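Probable N-glycosylase/DNA lyase (Thermotoga maritima, PDB 3N0U) is a probable DNA glycosylase/lyase of the helix-hairpin-helix superfamily, with an all-helical fold. Local coordinates at residues K141-H145 and A156-K160; P124-R128 and Y184-E188; S55-L59 and R102-I106; R148-D154 and S201-L207; L30-R34 and G215-K219. All coordinates share one frame. Where two conformers were deposited one is given. Residue numbers count along the deposited sequence, not the author numbering.

Interaction 1: K141-H145 and A156-K160; sequences KEASH and AILDK
Ile-157 lays its side chain across one turn of helix 140-148, overlapping Lys-141, Ser-144 and His-145. Its CA is 5.3 Å from that of Lys-141, the closest CA pair across the segments. In the mt rotamer its CG2 sits 3.9 Å from CG of Lys-141, CG1 4.0 Å from C of Ser-144, and CD1 3.7 Å from CA of His-145. Segment 141-145 is regular helix (His-145 N to Lys-141 O, 3.0 Å). Residues 156-159 form an irregular, largely extended loop with an inverse gamma turn at Leu-158, and Lys-160 starts helix 160-168. Helix 140-148 is second in the helix-hairpin-helix motif, and the following loop folds back on it; Val-132, near the end of the first helix, and Ala-135 and Ile-138 of the hairpin bind the sodium ion. Small Ser-144 allows close approach: its CB is 3.2 Å from Ala-156 O, while its OG bonds Trp-140 O. Lys-141, chi1 and chi2 t, chi3 p, packs its CD 3.5 Å from CB of Asp-159, and its NZ salt-bridges Glu-142 OE2 (2.7 Å). Water 1 accepts from Lys-160 N (3.1 Å) and weakly from Lys-141 NZ (3.4 Å). Asp-159, chi1 p, N-caps the next helix, its OD2 taking Val-162 N.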
# COMPACT_ATOMS: atom_id res chain seq x y z
N LYS A 141 -1.80 2.98 -7.13
CA LYS A 141 -1.25 3.16 -5.79
C LYS A 141 -1.61 1.98 -4.90
O LYS A 141 -0.76 1.44 -4.19
CB LYS A 141 -1.82 4.45 -5.18
CG LYS A 141 -1.39 4.73 -3.77
CD LYS A 141 -2.27 5.85 -3.19
CE LYS A 141 -3.57 5.30 -2.63
NZ LYS A 141 -4.70 6.23 -2.85
N GLU A 142 -2.87 1.58 -4.93
CA GLU A 142 -3.34 0.53 -4.05
C GLU A 142 -2.80 -0.84 -4.45
O GLU A 142 -2.58 -1.69 -3.59
CB GLU A 142 -4.87 0.52 -4.00
CG GLU A 142 -5.51 1.82 -3.51
CD GLU A 142 -5.60 3.01 -4.57
OE1 GLU A 142 -5.38 2.85 -5.81
OE2 GLU A 142 -5.92 4.13 -4.11
N ALA A 143 -2.60 -1.07 -5.74
CA ALA A 143 -2.00 -2.32 -6.20
C ALA A 143 -0.55 -2.39 -5.75
O ALA A 143 -0.07 -3.46 -5.31
CB ALA A 143 -2.06 -2.41 -7.71
N SER A 144 0.18 -1.28 -5.85
CA SER A 144 1.54 -1.22 -5.33
C SER A 144 1.59 -1.51 -3.85
O SER A 144 2.45 -2.23 -3.37
CB SER A 144 2.14 0.15 -5.59
OG SER A 144 2.07 0.46 -6.98
N HIS A 145 0.64 -0.94 -3.13
CA HIS A 145 0.51 -1.09 -1.70
C HIS A 145 0.29 -2.55 -1.30
O HIS A 145 0.98 -3.07 -0.42
CB HIS A 145 -0.67 -0.24 -1.24
CG HIS A 145 -0.78 -0.08 0.23
ND1 HIS A 145 -1.84 0.60 0.81
CD2 HIS A 145 0.02 -0.47 1.25
CE1 HIS A 145 -1.69 0.60 2.12
NE2 HIS A 145 -0.57 -0.04 2.42
N ALA A 156 6.99 1.53 -5.68
CA ALA A 156 6.63 2.67 -4.84
C ALA A 156 5.13 2.77 -4.66
O ALA A 156 4.35 2.40 -5.55
CB ALA A 156 7.12 3.95 -5.47
N ILE A 157 4.74 3.31 -3.51
CA ILE A 157 3.34 3.59 -3.21
C ILE A 157 3.17 5.10 -3.22
O ILE A 157 3.46 5.79 -2.24
CB ILE A 157 2.93 3.01 -1.83
CG1 ILE A 157 3.26 1.52 -1.77
CG2 ILE A 157 1.47 3.24 -1.59
CD1 ILE A 157 3.28 0.98 -0.32
N LEU A 158 2.67 5.62 -4.33
CA LEU A 158 2.60 7.06 -4.54
C LEU A 158 1.28 7.62 -4.04
O LEU A 158 0.40 7.97 -4.82
CB LEU A 158 2.83 7.38 -6.03
CG LEU A 158 4.17 6.89 -6.58
CD1 LEU A 158 4.29 7.15 -8.09
CD2 LEU A 158 5.35 7.54 -5.82
N ASP A 159 1.18 7.73 -2.72
CA ASP A 159 -0.00 8.30 -2.12
C ASP A 159 0.20 9.79 -1.91
O ASP A 159 1.23 10.34 -2.28
CB ASP A 159 -0.37 7.59 -0.82
CG ASP A 159 0.67 7.73 0.25
OD1 ASP A 159 0.57 6.98 1.25
OD2 ASP A 159 1.57 8.57 0.11
N LYS A 160 -0.80 10.45 -1.35
CA LYS A 160 -0.76 11.90 -1.29
C LYS A 160 0.42 12.39 -0.45
O LYS A 160 1.04 13.38 -0.79
CB LYS A 160 -2.09 12.47 -0.79
CG LYS A 160 -3.14 12.51 -1.89
CD LYS A 160 -4.26 13.48 -1.57
CE LYS A 160 -5.28 13.54 -2.70
NZ LYS A 160 -6.29 14.62 -2.51
O HOH W 1 -3.57 9.06 -1.41

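Interaction 2: P124-R128 and Y184-E188; sequences PFQSR and YLYVE
This is a side-chain bridge between two well-separated helices, built round a buried two-pronged salt bridge. Helix 124-134, the first helix of the helix-hairpin-helix motif, begins at segment 124-128; segment 184-188 belongs to helix 181-198. The short axes are 13.9 Å apart at closest and run at 139°, and even the nearest CA atoms, those of Phe-125 and Leu-185, are 9.5 Å apart, so only long side chains can span the gap. Arg-128 (chi1 and chi2 t, chi3 p) and Glu-188 (chi1 and chi2 t) meet end to end: NH1 of Arg-128 donates to OE2 of Glu-188 at 2.8 Å, nearly straight at 177°, and NH2 of Arg-128 to OE1 of Glu-188 at 2.9 Å. The paired charges neutralise each other, and Glu-188 OE2 also takes Ala-156 N. Phe-125, chi1 m, turns its ring edge to Leu-185 and the carboxylate: CD1 of Phe-125 is 4.2 Å from CD2 of Leu-185, and CE1 of Phe-125 is 3.7 Å from OE1 of Glu-188. Tyr-184, chi1 t, sends its hydroxyl to Ala-156 O; its CD1 lies over one face of the guanidinium, and the closest pair is CE1 of Tyr-184 and NH1 of Arg-128, 3.5 Å apart.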
# COMPACT_ATOMS: atom_id res chain seq x y z
N PRO A 124 6.33 -8.46 -10.34
CA PRO A 124 5.48 -7.49 -9.65
C PRO A 124 4.93 -6.41 -10.56
O PRO A 124 3.85 -5.91 -10.26
CB PRO A 124 6.40 -6.88 -8.60
CG PRO A 124 7.77 -7.29 -8.96
CD PRO A 124 7.67 -8.54 -9.74
N PHE A 125 5.61 -6.07 -11.64
CA PHE A 125 5.09 -5.04 -12.53
C PHE A 125 3.89 -5.61 -13.26
O PHE A 125 2.90 -4.92 -13.45
CB PHE A 125 6.17 -4.51 -13.48
CG PHE A 125 7.26 -3.77 -12.76
CD1 PHE A 125 7.19 -2.40 -12.58
CD2 PHE A 125 8.34 -4.45 -12.21
CE1 PHE A 125 8.18 -1.71 -11.88
CE2 PHE A 125 9.34 -3.78 -11.51
CZ PHE A 125 9.25 -2.41 -11.34
N GLN A 126 3.96 -6.88 -13.65
CA GLN A 126 2.84 -7.48 -14.36
C GLN A 126 1.68 -7.72 -13.40
O GLN A 126 0.52 -7.50 -13.75
CB GLN A 126 3.27 -8.78 -15.04
CG GLN A 126 4.34 -8.58 -16.08
CD GLN A 126 4.68 -9.86 -16.80
OE1 GLN A 126 4.03 -10.88 -16.61
NE2 GLN A 126 5.71 -9.81 -17.63
N SER A 127 1.98 -8.15 -12.18
CA SER A 127 0.92 -8.36 -11.19
C SER A 127 0.20 -7.06 -10.86
O SER A 127 -1.01 -7.04 -10.72
CB SER A 127 1.50 -9.00 -9.92
OG SER A 127 1.93 -10.31 -10.24
N ARG A 128 0.94 -5.96 -10.79
CA ARG A 128 0.30 -4.68 -10.51
C ARG A 128 -0.64 -4.30 -11.66
O ARG A 128 -1.75 -3.84 -11.41
CB ARG A 128 1.35 -3.57 -10.30
CG ARG A 128 0.73 -2.18 -10.30
CD ARG A 128 1.69 -1.16 -9.73
NE ARG A 128 2.84 -1.01 -10.60
CZ ARG A 128 3.95 -0.38 -10.28
NH1 ARG A 128 4.09 0.17 -9.09
NH2 ARG A 128 4.92 -0.29 -11.17
N TYR A 184 2.53 6.80 -13.71
CA TYR A 184 2.87 6.21 -12.43
C TYR A 184 4.29 5.65 -12.51
O TYR A 184 5.07 5.82 -11.59
CB TYR A 184 1.87 5.11 -12.02
CG TYR A 184 1.98 4.72 -10.55
CD1 TYR A 184 2.90 3.79 -10.12
CD2 TYR A 184 1.15 5.28 -9.62
CE1 TYR A 184 3.00 3.45 -8.79
CE2 TYR A 184 1.23 4.95 -8.28
CZ TYR A 184 2.15 4.02 -7.87
OH TYR A 184 2.24 3.69 -6.54
N LEU A 185 4.62 4.97 -13.60
CA LEU A 185 5.95 4.38 -13.75
C LEU A 185 7.01 5.46 -13.75
O LEU A 185 8.12 5.27 -13.23
CB LEU A 185 6.06 3.57 -15.05
CG LEU A 185 5.33 2.23 -15.08
CD1 LEU A 185 5.39 1.58 -16.46
CD2 LEU A 185 5.90 1.30 -14.05
N TYR A 186 6.68 6.60 -14.35
CA TYR A 186 7.61 7.73 -14.43
C TYR A 186 7.91 8.33 -13.06
O TYR A 186 9.07 8.51 -12.69
CB TYR A 186 7.05 8.79 -15.37
CG TYR A 186 7.90 10.01 -15.49
CD1 TYR A 186 8.98 10.03 -16.36
CD2 TYR A 186 7.62 11.14 -14.76
CE1 TYR A 186 9.76 11.15 -16.49
CE2 TYR A 186 8.39 12.28 -14.88
CZ TYR A 186 9.46 12.28 -15.75
OH TYR A 186 10.23 13.41 -15.86
N VAL A 187 6.87 8.63 -12.29
CA VAL A 187 7.09 9.22 -10.97
C VAL A 187 7.71 8.17 -10.03
O VAL A 187 8.55 8.48 -9.20
CB VAL A 187 5.77 9.78 -10.40
CG1 VAL A 187 5.96 10.27 -8.96
CG2 VAL A 187 5.31 10.93 -11.28
N GLU A 188 7.31 6.91 -10.19
CA GLU A 188 7.90 5.84 -9.40
C GLU A 188 9.40 5.74 -9.65
O GLU A 188 10.18 5.51 -8.72
CB GLU A 188 7.21 4.52 -9.73
CG GLU A 188 7.88 3.28 -9.17
CD GLU A 188 7.07 2.03 -9.47
OE1 GLU A 188 6.98 1.62 -10.67
OE2 GLU A 188 6.47 1.45 -8.52

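Interaction 3: S55-L59 and R102-I106; sequences SFCVL and RAEFI
Arg-102 opens the stretch of helix 99-109 that packs on the C-terminal turn of helix 47-59. The short axes approach to 9.9 Å and run nearly antiparallel, at 152°, so that Arg-102 CA lies 6.5 Å from Leu-59 CA and, one turn on, Ile-106 CA lies 6.1 Å from Ser-55 CA. With chi1 and chi2 both m, Arg-102 packs through its aliphatic part: CB is 3.7 Å from CD2 of Leu-59, and CD 3.5 Å from Val-58 O. Its NE donates to water 2 (3.2 Å), which in turn gives a weak bond to Leu-59 O (3.3 Å). Ala-103 points away from helix 47-59 and packs on Leu-84 and Ala-88 of helix 84-93, so helix 99-109 lies between two helices of the all-helical domain. Phe-105, chi1 m, leans its CB on CG1 of Val-58 at 4.0 Å, that methyl lying at the ring edge. Ile-106 (mt) fills the far end: CG1 is 4.1 Å from CG1 of Val-58, CD1 3.9 Å from CD2 of Leu-59, and CG2 3.6 Å from OG of Ser-55, whose hydroxyl bonds Phe-51 O. Direct contact is thus van der Waals packing centred on Val-58, Leu-59 and Ile-106, with the aliphatic part of Arg-102 beside them; the polar link goes through water 2.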
# COMPACT_ATOMS: atom_id res chain seq x y z
N SER A 55 -8.12 -6.51 0.72
CA SER A 55 -9.25 -5.74 1.27
C SER A 55 -8.81 -4.55 2.12
O SER A 55 -9.41 -3.47 2.04
CB SER A 55 -10.19 -6.66 2.05
OG SER A 55 -10.67 -7.70 1.20
N PHE A 56 -7.73 -4.74 2.89
CA PHE A 56 -7.14 -3.64 3.64
C PHE A 56 -6.78 -2.52 2.67
O PHE A 56 -7.03 -1.35 2.93
CB PHE A 56 -5.90 -4.12 4.41
CG PHE A 56 -5.05 -3.01 4.96
CD1 PHE A 56 -5.34 -2.42 6.17
CD2 PHE A 56 -3.93 -2.57 4.26
CE1 PHE A 56 -4.56 -1.40 6.67
CE2 PHE A 56 -3.15 -1.55 4.76
CZ PHE A 56 -3.47 -0.96 5.97
N CYS A 57 -6.21 -2.88 1.53
CA CYS A 57 -5.80 -1.86 0.58
C CYS A 57 -7.00 -1.16 -0.09
O CYS A 57 -6.95 0.03 -0.38
CB CYS A 57 -4.84 -2.45 -0.46
SG CYS A 57 -3.28 -2.99 0.28
N VAL A 58 -8.08 -1.89 -0.30
CA VAL A 58 -9.32 -1.28 -0.78
C VAL A 58 -9.80 -0.22 0.23
O VAL A 58 -10.20 0.89 -0.14
CB VAL A 58 -10.42 -2.34 -0.99
CG1 VAL A 58 -11.77 -1.70 -1.23
CG2 VAL A 58 -10.06 -3.27 -2.15
N LEU A 59 -9.73 -0.56 1.50
CA LEU A 59 -10.28 0.32 2.55
C LEU A 59 -9.42 1.53 2.83
O LEU A 59 -9.94 2.55 3.29
CB LEU A 59 -10.46 -0.44 3.85
CG LEU A 59 -11.45 -1.60 3.79
CD1 LEU A 59 -11.49 -2.30 5.14
CD2 LEU A 59 -12.84 -1.15 3.38
N ARG A 102 -17.19 0.44 -0.70
CA ARG A 102 -16.03 -0.41 -0.40
C ARG A 102 -16.47 -1.85 -0.21
O ARG A 102 -15.78 -2.77 -0.65
CB ARG A 102 -15.28 0.07 0.84
CG ARG A 102 -14.70 1.48 0.73
CD ARG A 102 -13.60 1.61 -0.32
NE ARG A 102 -13.25 3.02 -0.46
CZ ARG A 102 -13.94 3.91 -1.18
NH1 ARG A 102 -15.02 3.53 -1.87
NH2 ARG A 102 -13.56 5.17 -1.20
N ALA A 103 -17.61 -2.06 0.43
CA ALA A 103 -18.14 -3.43 0.59
C ALA A 103 -18.37 -4.05 -0.78
O ALA A 103 -18.07 -5.23 -0.99
CB ALA A 103 -19.41 -3.42 1.39
N GLU A 104 -18.92 -3.27 -1.71
CA GLU A 104 -19.21 -3.78 -3.04
C GLU A 104 -17.94 -4.18 -3.77
O GLU A 104 -17.89 -5.24 -4.42
CB GLU A 104 -20.00 -2.73 -3.84
CG GLU A 104 -21.43 -2.57 -3.35
CD GLU A 104 -22.21 -1.45 -4.00
OE1 GLU A 104 -21.67 -0.76 -4.88
OE2 GLU A 104 -23.40 -1.27 -3.62
N PHE A 105 -16.91 -3.34 -3.66
CA PHE A 105 -15.61 -3.67 -4.25
C PHE A 105 -15.08 -4.99 -3.72
O PHE A 105 -14.63 -5.84 -4.49
CB PHE A 105 -14.56 -2.59 -3.94
CG PHE A 105 -14.81 -1.26 -4.58
CD1 PHE A 105 -15.60 -1.13 -5.71
CD2 PHE A 105 -14.24 -0.13 -4.04
CE1 PHE A 105 -15.81 0.11 -6.28
CE2 PHE A 105 -14.42 1.11 -4.61
CZ PHE A 105 -15.21 1.24 -5.73
N ILE A 106 -15.12 -5.15 -2.40
CA ILE A 106 -14.55 -6.34 -1.75
C ILE A 106 -15.32 -7.59 -2.21
O ILE A 106 -14.71 -8.63 -2.56
CB ILE A 106 -14.52 -6.18 -0.22
CG1 ILE A 106 -13.47 -5.13 0.14
CG2 ILE A 106 -14.20 -7.49 0.49
CD1 ILE A 106 -13.62 -4.55 1.54
O HOH W 2 -11.02 4.78 1.07

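Interaction 4: R148-D154 and S201-L207; sequences RNTGVED and SPGKFDL
Gly-203, in the first turn of helix 202-214, has its CA only 4.2 Å from the CA of Glu-153, too close for a side chain: an ideal CB would fall 2.9 Å from Val-152 O. The closeness lets Gly-203 N donate to Glu-153 O at 2.9 Å. Pro-202 suits the first turn, where its fixed phi fits and its missing N-H costs no helical hydrogen bond; its CD is 3.2 Å from Glu-153 O. Ser-201 is the N-cap, chi1 p: its OG accepts weakly from Lys-204 N (3.3 Å) and donates to OE1 of Glu-153 at 2.8 Å. On the other segment, helix 140-148, second of the helix-hairpin-helix motif, ends in a type I turn (Arg-148 to Gly-151) and a Schellman motif, Gly-151 tolerating the positive phi. Arg-148 (chi1 t, chi2 and chi3 m) curls so that NH1 donates to Gly-203 O (3.3 Å) and salt-bridges Asp-206 OD2 (2.9 Å), while NE bonds Asn-149 OD1 (2.8 Å). Water 3 joins Arg-148 NH2 (2.9 Å) to Asp-206 OD2 (2.7 Å). Lys-204 NZ, paired with Glu-32, stays 4.3 Å from Glu-153 OE1; water 4 bridges these two, its bond to NZ weak, and water 5 links NZ to Glu-153 OE2, salt-bridge partner of Lys-39.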
# COMPACT_ATOMS: atom_id res chain seq x y z
N ARG A 148 3.51 -4.62 -2.02
CA ARG A 148 4.51 -4.31 -1.02
C ARG A 148 4.19 -5.01 0.31
O ARG A 148 5.09 -5.54 0.98
CB ARG A 148 4.58 -2.79 -0.83
CG ARG A 148 5.81 -2.28 -0.08
CD ARG A 148 5.76 -2.50 1.44
NE ARG A 148 4.58 -1.93 2.08
CZ ARG A 148 4.49 -0.68 2.52
NH1 ARG A 148 5.48 0.17 2.36
NH2 ARG A 148 3.36 -0.26 3.09
N ASN A 149 2.90 -5.00 0.68
CA ASN A 149 2.47 -5.58 1.94
C ASN A 149 2.55 -7.13 1.95
O ASN A 149 2.33 -7.75 2.99
CB ASN A 149 1.08 -5.10 2.35
CG ASN A 149 1.10 -3.70 2.95
OD1 ASN A 149 2.06 -2.96 2.80
ND2 ASN A 149 0.05 -3.34 3.62
N THR A 150 2.86 -7.73 0.81
CA THR A 150 3.12 -9.16 0.75
C THR A 150 4.62 -9.45 0.59
O THR A 150 5.01 -10.59 0.37
CB THR A 150 2.37 -9.84 -0.42
OG1 THR A 150 2.99 -9.52 -1.68
CG2 THR A 150 0.93 -9.42 -0.43
N GLY A 151 5.44 -8.41 0.71
CA GLY A 151 6.89 -8.55 0.71
C GLY A 151 7.60 -8.02 -0.52
O GLY A 151 8.84 -8.06 -0.58
N VAL A 152 6.86 -7.52 -1.52
CA VAL A 152 7.51 -6.99 -2.72
C VAL A 152 8.26 -5.69 -2.43
O VAL A 152 7.73 -4.79 -1.77
CB VAL A 152 6.48 -6.77 -3.87
CG1 VAL A 152 7.11 -6.02 -5.03
CG2 VAL A 152 5.91 -8.12 -4.34
N GLU A 153 9.50 -5.58 -2.89
CA GLU A 153 10.29 -4.40 -2.59
C GLU A 153 10.49 -3.44 -3.76
O GLU A 153 10.95 -2.31 -3.56
CB GLU A 153 11.64 -4.83 -2.02
CG GLU A 153 11.49 -5.44 -0.61
CD GLU A 153 12.80 -5.78 0.09
OE1 GLU A 153 13.65 -4.86 0.26
OE2 GLU A 153 12.96 -6.95 0.50
N ASP A 154 10.09 -3.87 -4.96
CA ASP A 154 10.41 -3.18 -6.20
C ASP A 154 9.56 -1.95 -6.50
O ASP A 154 9.91 -1.17 -7.40
CB ASP A 154 10.23 -4.17 -7.37
CG ASP A 154 10.88 -5.53 -7.12
OD1 ASP A 154 10.44 -6.27 -6.20
OD2 ASP A 154 11.82 -5.86 -7.86
N SER A 201 15.51 -0.35 -0.80
CA SER A 201 14.53 -0.69 -1.82
C SER A 201 13.33 0.26 -1.73
O SER A 201 13.02 0.77 -0.66
CB SER A 201 14.04 -2.11 -1.60
OG SER A 201 13.28 -2.19 -0.40
N PRO A 202 12.63 0.48 -2.85
CA PRO A 202 11.42 1.30 -2.81
C PRO A 202 10.42 0.87 -1.72
O PRO A 202 9.83 1.72 -1.06
CB PRO A 202 10.82 1.10 -4.21
CG PRO A 202 12.04 0.88 -5.08
CD PRO A 202 12.97 0.05 -4.21
N GLY A 203 10.25 -0.43 -1.52
CA GLY A 203 9.23 -0.91 -0.60
C GLY A 203 9.55 -0.55 0.84
O GLY A 203 8.65 -0.19 1.63
N LYS A 204 10.82 -0.64 1.22
CA LYS A 204 11.24 -0.24 2.57
C LYS A 204 11.38 1.28 2.69
O LYS A 204 11.07 1.86 3.73
CB LYS A 204 12.57 -0.90 2.94
CG LYS A 204 12.41 -2.35 3.28
CD LYS A 204 13.68 -3.00 3.75
CE LYS A 204 13.44 -4.48 4.00
NZ LYS A 204 14.69 -5.18 4.41
N PHE A 205 11.86 1.90 1.63
CA PHE A 205 12.04 3.35 1.61
C PHE A 205 10.72 4.03 1.95
O PHE A 205 10.69 5.00 2.70
CB PHE A 205 12.53 3.81 0.24
CG PHE A 205 12.95 5.25 0.20
CD1 PHE A 205 13.98 5.70 1.00
CD2 PHE A 205 12.32 6.14 -0.65
CE1 PHE A 205 14.37 7.03 0.96
CE2 PHE A 205 12.72 7.48 -0.69
CZ PHE A 205 13.75 7.91 0.11
N ASP A 206 9.63 3.51 1.41
CA ASP A 206 8.29 4.05 1.72
C ASP A 206 8.05 4.15 3.22
O ASP A 206 7.46 5.12 3.70
CB ASP A 206 7.21 3.16 1.11
CG ASP A 206 5.82 3.63 1.46
OD1 ASP A 206 5.33 4.58 0.80
OD2 ASP A 206 5.21 3.03 2.37
N LEU A 207 8.47 3.14 3.97
CA LEU A 207 8.25 3.15 5.42
C LEU A 207 9.12 4.18 6.12
O LEU A 207 8.68 4.79 7.09
CB LEU A 207 8.47 1.78 6.02
CG LEU A 207 7.50 0.72 5.50
CD1 LEU A 207 7.83 -0.59 6.17
CD2 LEU A 207 6.04 1.12 5.77
O HOH W 3 2.85 2.59 3.54
O HOH W 4 15.91 -4.67 1.48
O HOH W 5 14.27 -7.77 3.28

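Interaction 5: L30-R34 and G215-K219; sequences LVEQR and GKVDK
Two hydrogen bonds from one guanidinium hold the C-terminal tail: NE of Arg-34 donates to Asp-218 O at 2.8 Å, and NH2 of Arg-34 to Val-217 O at 2.9 Å. Both carbonyls lie near the plane of the group, at its edge. Arginine suits the place because its several N-H groups can serve successive carbonyls of a chain that lacks a strand partner; chi1 t with chi2 and chi3 both p bends it to reach them, and NH1 is left to pair with Glu-37. Segment 30-34 is regular helix (Arg-34 N to Leu-30 O, 3.0 Å), part of helix 13-44. Gly-215, whose positive phi of 75° favours glycine, ends helix 202-214, and the tail then runs extended, so that it is laid against the middle of the first long helix of this all-helical fold. Val-217, chi1 t, makes the apolar part of the contact: its CA lies 6.3 Å from the CA of Leu-30, its CG2 3.6 Å from CB of Leu-30 and 4.3 Å from CG2 of Val-31, and its CG1 4.0 Å from CB of Arg-34. Lys-219 brings its CB 4.3 Å from CD of Arg-34, then sends NZ away to a salt bridge with Glu-53.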
# COMPACT_ATOMS: atom_id res chain seq x y z
N LEU A 30 11.83 -0.84 13.44
CA LEU A 30 10.40 -0.88 13.12
C LEU A 30 10.17 -1.25 11.66
O LEU A 30 9.27 -2.02 11.35
CB LEU A 30 9.75 0.48 13.41
CG LEU A 30 9.75 0.93 14.87
CD1 LEU A 30 9.04 2.26 14.97
CD2 LEU A 30 9.08 -0.10 15.77
N VAL A 31 10.94 -0.66 10.77
CA VAL A 31 10.84 -0.97 9.35
C VAL A 31 11.14 -2.45 9.11
O VAL A 31 10.40 -3.12 8.39
CB VAL A 31 11.78 -0.07 8.54
CG1 VAL A 31 11.83 -0.49 7.07
CG2 VAL A 31 11.35 1.39 8.65
N GLU A 32 12.20 -2.96 9.72
CA GLU A 32 12.60 -4.33 9.47
C GLU A 32 11.57 -5.30 10.05
O GLU A 32 11.24 -6.29 9.43
CB GLU A 32 13.99 -4.62 10.03
CG GLU A 32 15.09 -3.91 9.28
CD GLU A 32 15.29 -4.47 7.89
OE1 GLU A 32 15.28 -5.72 7.74
OE2 GLU A 32 15.43 -3.67 6.93
N GLN A 33 11.03 -4.99 11.21
CA GLN A 33 10.05 -5.89 11.81
C GLN A 33 8.77 -5.88 10.98
O GLN A 33 8.15 -6.93 10.76
CB GLN A 33 9.76 -5.48 13.25
CG GLN A 33 10.86 -5.96 14.19
CD GLN A 33 11.02 -5.08 15.42
OE1 GLN A 33 10.04 -4.56 15.96
NE2 GLN A 33 12.26 -4.91 15.86
N ARG A 34 8.40 -4.72 10.46
CA ARG A 34 7.18 -4.64 9.67
C ARG A 34 7.37 -5.42 8.36
O ARG A 34 6.48 -6.16 7.94
CB ARG A 34 6.82 -3.19 9.41
CG ARG A 34 5.50 -3.00 8.70
CD ARG A 34 4.33 -3.47 9.55
NE ARG A 34 4.04 -2.57 10.67
CZ ARG A 34 4.25 -2.85 11.94
NH1 ARG A 34 4.77 -4.02 12.31
NH2 ARG A 34 3.94 -1.94 12.86
N GLY A 215 6.45 9.57 13.36
CA GLY A 215 7.33 8.61 13.98
C GLY A 215 6.66 7.26 14.15
O GLY A 215 6.96 6.54 15.10
N LYS A 216 5.80 6.90 13.21
CA LYS A 216 5.15 5.60 13.25
C LYS A 216 5.49 4.80 12.01
O LYS A 216 5.81 5.34 10.95
CB LYS A 216 3.63 5.76 13.27
CG LYS A 216 3.08 6.72 14.32
CD LYS A 216 3.10 6.14 15.71
CE LYS A 216 2.39 7.10 16.68
NZ LYS A 216 2.45 6.65 18.10
N VAL A 217 5.43 3.49 12.18
CA VAL A 217 5.53 2.56 11.08
C VAL A 217 4.31 1.67 11.15
O VAL A 217 4.23 0.76 11.98
CB VAL A 217 6.82 1.72 11.17
CG1 VAL A 217 6.88 0.74 10.02
CG2 VAL A 217 8.01 2.63 11.11
N ASP A 218 3.35 1.96 10.30
CA ASP A 218 2.15 1.16 10.21
C ASP A 218 2.31 0.25 9.02
O ASP A 218 3.30 -0.47 8.91
CB ASP A 218 0.93 2.06 10.12
CG ASP A 218 0.73 2.88 11.37
OD1 ASP A 218 0.65 2.29 12.47
OD2 ASP A 218 0.68 4.12 11.28
N LYS A 219 1.34 0.25 8.13
CA LYS A 219 1.45 -0.53 6.91
C LYS A 219 0.53 0.05 5.85
O LYS A 219 0.46 -0.54 4.77
CB LYS A 219 1.12 -2.00 7.17
CG LYS A 219 -0.34 -2.29 7.50
CD LYS A 219 -0.60 -3.79 7.46
CE LYS A 219 -2.08 -4.10 7.40
NZ LYS A 219 -2.30 -5.56 7.31
OXT LYS A 219 -0.13 1.09 6.06

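How the interactions relate
Interactions 2 and 3 are the buried contacts between helices, yet opposites in chemistry: a salt bridge spans a wide gap in the first, while aliphatic packing joins close helices in the second. Interactions 1, 4 and 5, each with a loop or tail, are only partly buried. Interactions 1 and 4 share helix 140-148 and the loop after it, but interaction 1 relies on packing and interaction 4 on directed polar bonds. Interaction 2 meets interaction 1 at the backbone of Ala-156, so this loop is tied to helix 181-198. Lys-219 of interaction 5 reaches three others: its O lies 2.6 Å from His-145 NE2 and 3.1 Å from Asn-149 ND2, and its CE 3.7 Å from Phe-56 CZ.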